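Local coordinates for NmrA family protein (Shigella flexneri 2a, PDB 3QVO) that is of unknown function but, as an NmrA family protein with a Rossmann fold, probably binds NAD(P), at residues Met23-Ala36 / Leu82-Leu96. Numbering follows the deposited sequence.
Sequences MKNVLILGAGGQIA and LKQAMQGQDIVYANL. With MNB (5-mercapto-2-nitro-benzoic acid), chain B.
N25 meets the turn ahead of strand 91-95 with both backbone and side chain. Its backbone N donates to D90 OD2 at 2.9 Å, on the anti lone pair of that oxygen. Its carbonyl O accepts from D90 N and I91 N. Its amide ND2 reaches G88 O in a nearly straight bond of 2.9 Å. G88 O lies in the N25 amide plane, but ND2 stands above the G88 carbonyl plane. Four bonds thus fix the start of the strand pair.

From there strands 24-29 and 91-95 run parallel, their axes 4.7 Å apart at the closest and 20° from each other. L27 N bonds to I91 O, Y93 N to L27 O, L29 N to Y93 O and N95 N to L29 O.

On the face carrying I28 and Y93, Y93 CD2 lies 3.9 Å from I28 CG2, and the two side chains cross obliquely. Y93 OH reaches I35 CG2 at 3.3 Å, at the start of helix 34-43.

On the other face L27 and L29 meet helix 79-86. A chi1 of 175° puts L27 CG beside its own carbonyl carbon; CD2 then meets M86 CE, the side chains at about a right angle. L29 sends CD2 to L82 CD1 at 3.7 Å and CD1 to V92 CG1. Q89 is bent at chi2 (-67°), which lays its amide against L27 CB. Its NE2 donates in plane to A85 O at 2.8 Å and also bonds T52.

G30 to G33 form a type I turn leading into helix 34-43. This glycine-rich turn is a Rossmann-fold hallmark, consistent with NAD(P) binding here. K83 and Q87 border the bound 5-mercapto-2-nitro-benzoic acid. Strand 49-55 pairs with the far edge of 24-29, strand 119-123 flanks 91-95, and helix 101-114 packs on L29, L82 and L96.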
# COMPACT_ATOMS: atom_id res chain seq x y z
N MSE A 23 -19.26 2.34 -9.90
CA MSE A 23 -17.97 2.95 -9.72
C MSE A 23 -17.25 2.14 -8.64
O MSE A 23 -17.89 1.63 -7.72
CB MSE A 23 -18.11 4.41 -9.25
CG MSE A 23 -16.95 5.27 -9.78
SE MSE A 23 -17.36 5.86 -11.57
CE MSE A 23 -18.97 6.82 -11.08
N LYS A 24 -15.94 2.04 -8.78
CA LYS A 24 -15.10 1.39 -7.84
C LYS A 24 -14.38 2.50 -7.08
O LYS A 24 -13.64 3.29 -7.71
CB LYS A 24 -14.12 0.52 -8.61
CG LYS A 24 -13.17 -0.24 -7.71
CD LYS A 24 -12.19 -1.12 -8.53
CE LYS A 24 -12.81 -2.47 -8.93
NZ LYS A 24 -11.95 -3.25 -9.92
N ASN A 25 -14.59 2.57 -5.76
CA ASN A 25 -14.08 3.65 -4.93
C ASN A 25 -12.81 3.21 -4.22
O ASN A 25 -12.87 2.35 -3.35
CB ASN A 25 -15.14 4.06 -3.91
CG ASN A 25 -16.32 4.82 -4.55
OD1 ASN A 25 -16.22 5.28 -5.65
ND2 ASN A 25 -17.42 4.99 -3.81
N VAL A 26 -11.68 3.80 -4.58
CA VAL A 26 -10.41 3.44 -4.03
C VAL A 26 -9.88 4.59 -3.17
O VAL A 26 -9.87 5.74 -3.62
CB VAL A 26 -9.42 3.16 -5.15
CG1 VAL A 26 -8.08 2.89 -4.58
CG2 VAL A 26 -9.89 1.98 -5.97
N LEU A 27 -9.52 4.28 -1.91
CA LEU A 27 -8.93 5.28 -1.01
C LEU A 27 -7.44 5.04 -0.90
O LEU A 27 -7.03 3.94 -0.55
CB LEU A 27 -9.58 5.19 0.36
CG LEU A 27 -9.03 6.06 1.47
CD1 LEU A 27 -9.13 7.56 1.16
CD2 LEU A 27 -9.69 5.65 2.76
N ILE A 28 -6.64 6.06 -1.24
CA ILE A 28 -5.22 5.95 -1.20
C ILE A 28 -4.76 6.75 0.02
O ILE A 28 -4.86 7.99 0.04
CB ILE A 28 -4.60 6.48 -2.52
CG1 ILE A 28 -5.11 5.62 -3.69
CG2 ILE A 28 -3.07 6.44 -2.45
CD1 ILE A 28 -4.60 5.97 -5.02
N LEU A 29 -4.29 6.03 1.05
CA LEU A 29 -3.76 6.67 2.25
C LEU A 29 -2.29 6.89 2.10
O LEU A 29 -1.59 5.99 1.74
CB LEU A 29 -3.99 5.76 3.44
CG LEU A 29 -5.46 5.49 3.70
CD1 LEU A 29 -5.50 4.40 4.77
CD2 LEU A 29 -6.15 6.82 4.10
N GLY A 30 -1.79 8.09 2.38
CA GLY A 30 -0.37 8.40 2.10
C GLY A 30 -0.16 8.71 0.63
O GLY A 30 0.81 8.28 -0.01
N ALA A 31 -1.08 9.49 0.07
CA ALA A 31 -1.15 9.62 -1.39
C ALA A 31 0.00 10.46 -1.94
O ALA A 31 0.23 10.46 -3.12
CB ALA A 31 -2.49 10.20 -1.84
N GLY A 32 0.73 11.18 -1.10
CA GLY A 32 1.96 11.86 -1.57
C GLY A 32 3.21 10.99 -1.66
O GLY A 32 4.27 11.46 -1.98
N GLY A 33 3.07 9.71 -1.36
CA GLY A 33 4.20 8.78 -1.44
C GLY A 33 4.59 8.43 -2.87
O GLY A 33 3.78 8.50 -3.80
N GLN A 34 5.84 8.00 -3.03
CA GLN A 34 6.41 7.78 -4.34
C GLN A 34 5.87 6.55 -5.06
O GLN A 34 5.78 6.56 -6.29
CB GLN A 34 7.94 7.69 -4.25
CG GLN A 34 8.62 8.81 -3.43
CD GLN A 34 10.13 8.70 -3.44
OE1 GLN A 34 10.74 8.42 -4.47
NE2 GLN A 34 10.74 8.93 -2.29
N ILE A 35 5.55 5.48 -4.35
CA ILE A 35 4.82 4.38 -4.99
C ILE A 35 3.40 4.82 -5.32
O ILE A 35 2.86 4.50 -6.41
CB ILE A 35 4.77 3.09 -4.14
CG1 ILE A 35 6.16 2.41 -4.10
CG2 ILE A 35 3.78 2.09 -4.69
CD1 ILE A 35 6.33 1.47 -2.87
N ALA A 36 2.81 5.57 -4.41
CA ALA A 36 1.46 6.06 -4.59
C ALA A 36 1.30 6.83 -5.93
O ALA A 36 0.28 6.68 -6.61
CB ALA A 36 1.02 6.91 -3.40
N LEU A 82 -10.25 10.35 8.98
CA LEU A 82 -10.10 9.09 8.31
C LEU A 82 -11.45 8.42 8.10
O LEU A 82 -11.75 8.03 7.00
CB LEU A 82 -9.13 8.19 9.08
CG LEU A 82 -8.91 6.80 8.44
CD1 LEU A 82 -8.31 6.92 7.09
CD2 LEU A 82 -8.10 5.91 9.34
N LYS A 83 -12.30 8.38 9.11
CA LYS A 83 -13.67 7.87 8.93
C LYS A 83 -14.41 8.64 7.84
O LYS A 83 -15.07 8.04 6.98
CB LYS A 83 -14.48 7.85 10.23
N GLN A 84 -14.31 9.96 7.83
CA GLN A 84 -15.03 10.71 6.75
C GLN A 84 -14.62 10.25 5.38
O GLN A 84 -15.45 10.11 4.48
CB GLN A 84 -14.75 12.19 6.80
CG GLN A 84 -14.97 12.83 8.16
CD GLN A 84 -16.40 13.20 8.39
OE1 GLN A 84 -17.32 12.58 7.83
NE2 GLN A 84 -16.61 14.21 9.21
N ALA A 85 -13.31 10.06 5.22
CA ALA A 85 -12.73 9.70 3.94
C ALA A 85 -13.07 8.25 3.56
O ALA A 85 -13.08 7.88 2.37
CB ALA A 85 -11.21 9.88 3.98
N MSE A 86 -13.27 7.44 4.58
CA MSE A 86 -13.49 6.04 4.44
C MSE A 86 -14.88 5.73 4.00
O MSE A 86 -15.12 4.65 3.45
CB MSE A 86 -13.21 5.32 5.79
CG MSE A 86 -13.37 3.81 5.71
SE MSE A 86 -11.98 2.96 4.62
CE MSE A 86 -10.43 3.41 5.81
N GLN A 87 -15.81 6.62 4.28
CA GLN A 87 -17.24 6.33 3.97
C GLN A 87 -17.48 6.01 2.50
O GLN A 87 -17.04 6.77 1.65
CB GLN A 87 -18.13 7.51 4.36
CG GLN A 87 -19.65 7.19 4.25
CD GLN A 87 -20.52 8.13 5.12
OE1 GLN A 87 -20.09 9.25 5.50
NE2 GLN A 87 -21.73 7.68 5.45
N GLY A 88 -18.15 4.89 2.20
CA GLY A 88 -18.49 4.57 0.82
C GLY A 88 -17.38 3.94 -0.02
O GLY A 88 -17.60 3.73 -1.20
N GLN A 89 -16.21 3.64 0.57
CA GLN A 89 -15.08 3.12 -0.19
C GLN A 89 -15.17 1.62 -0.39
O GLN A 89 -15.74 0.92 0.41
CB GLN A 89 -13.75 3.43 0.50
CG GLN A 89 -13.47 4.91 0.75
CD GLN A 89 -13.26 5.72 -0.50
OE1 GLN A 89 -13.14 5.17 -1.59
NE2 GLN A 89 -13.14 7.05 -0.35
N ASP A 90 -14.56 1.13 -1.44
CA ASP A 90 -14.54 -0.30 -1.73
C ASP A 90 -13.17 -0.91 -1.45
O ASP A 90 -13.09 -2.05 -1.08
CB ASP A 90 -14.93 -0.53 -3.19
CG ASP A 90 -16.29 0.03 -3.48
OD1 ASP A 90 -17.21 -0.37 -2.73
OD2 ASP A 90 -16.46 0.92 -4.35
N ILE A 91 -12.10 -0.16 -1.67
CA ILE A 91 -10.76 -0.72 -1.61
C ILE A 91 -9.86 0.34 -1.02
O ILE A 91 -9.90 1.48 -1.45
CB ILE A 91 -10.21 -1.09 -2.99
CG1 ILE A 91 -10.96 -2.27 -3.59
CG2 ILE A 91 -8.78 -1.51 -2.90
CD1 ILE A 91 -10.69 -2.45 -5.09
N VAL A 92 -9.09 -0.06 -0.01
CA VAL A 92 -8.14 0.82 0.66
C VAL A 92 -6.76 0.37 0.28
O VAL A 92 -6.45 -0.82 0.35
CB VAL A 92 -8.30 0.76 2.19
CG1 VAL A 92 -7.22 1.62 2.89
CG2 VAL A 92 -9.68 1.23 2.59
N TYR A 93 -5.96 1.34 -0.13
CA TYR A 93 -4.60 1.14 -0.45
C TYR A 93 -3.81 2.07 0.45
O TYR A 93 -3.94 3.28 0.38
CB TYR A 93 -4.36 1.43 -1.93
CG TYR A 93 -2.91 1.79 -2.24
CD1 TYR A 93 -1.88 1.20 -1.57
CD2 TYR A 93 -2.59 2.70 -3.25
CE1 TYR A 93 -0.58 1.50 -1.81
CE2 TYR A 93 -1.24 3.02 -3.49
CZ TYR A 93 -0.26 2.40 -2.73
OH TYR A 93 1.07 2.65 -2.91
N ALA A 94 -3.00 1.45 1.32
CA ALA A 94 -2.23 2.11 2.32
C ALA A 94 -0.76 1.94 1.98
O ALA A 94 -0.28 0.81 1.77
CB ALA A 94 -2.50 1.51 3.69
N ASN A 95 -0.07 3.08 1.98
CA ASN A 95 1.35 3.18 1.75
C ASN A 95 1.79 4.13 2.88
O ASN A 95 1.97 5.35 2.63
CB ASN A 95 1.57 3.78 0.32
CG ASN A 95 3.05 3.85 -0.10
OD1 ASN A 95 3.94 3.19 0.56
ND2 ASN A 95 3.36 4.68 -1.18
N LEU A 96 1.89 3.58 4.11
CA LEU A 96 2.10 4.37 5.31
C LEU A 96 3.52 4.35 5.82
O LEU A 96 4.17 3.29 5.87
CB LEU A 96 1.25 3.84 6.46
CG LEU A 96 -0.25 3.81 6.20
CD1 LEU A 96 -0.83 3.12 7.39
CD2 LEU A 96 -0.80 5.20 5.96
C6 MNB B . -20.21 5.75 8.81
C1 MNB B . -20.95 6.02 9.94
C2 MNB B . -20.32 6.19 11.19
C3 MNB B . -18.91 6.08 11.30
C4 MNB B . -18.18 5.81 10.16
C5 MNB B . -18.84 5.65 8.93
S5 MNB B . -17.92 5.37 7.42
C10 MNB B . -22.47 6.11 9.71
O12 MNB B . -23.12 5.01 9.53
O11 MNB B . -22.90 7.30 9.68
N7 MNB B . -21.04 6.46 12.30
O9 MNB B . -20.37 6.75 13.54
O8 MNB B . -22.39 6.51 12.26
O HOH W 1 -18.99 1.58 -4.70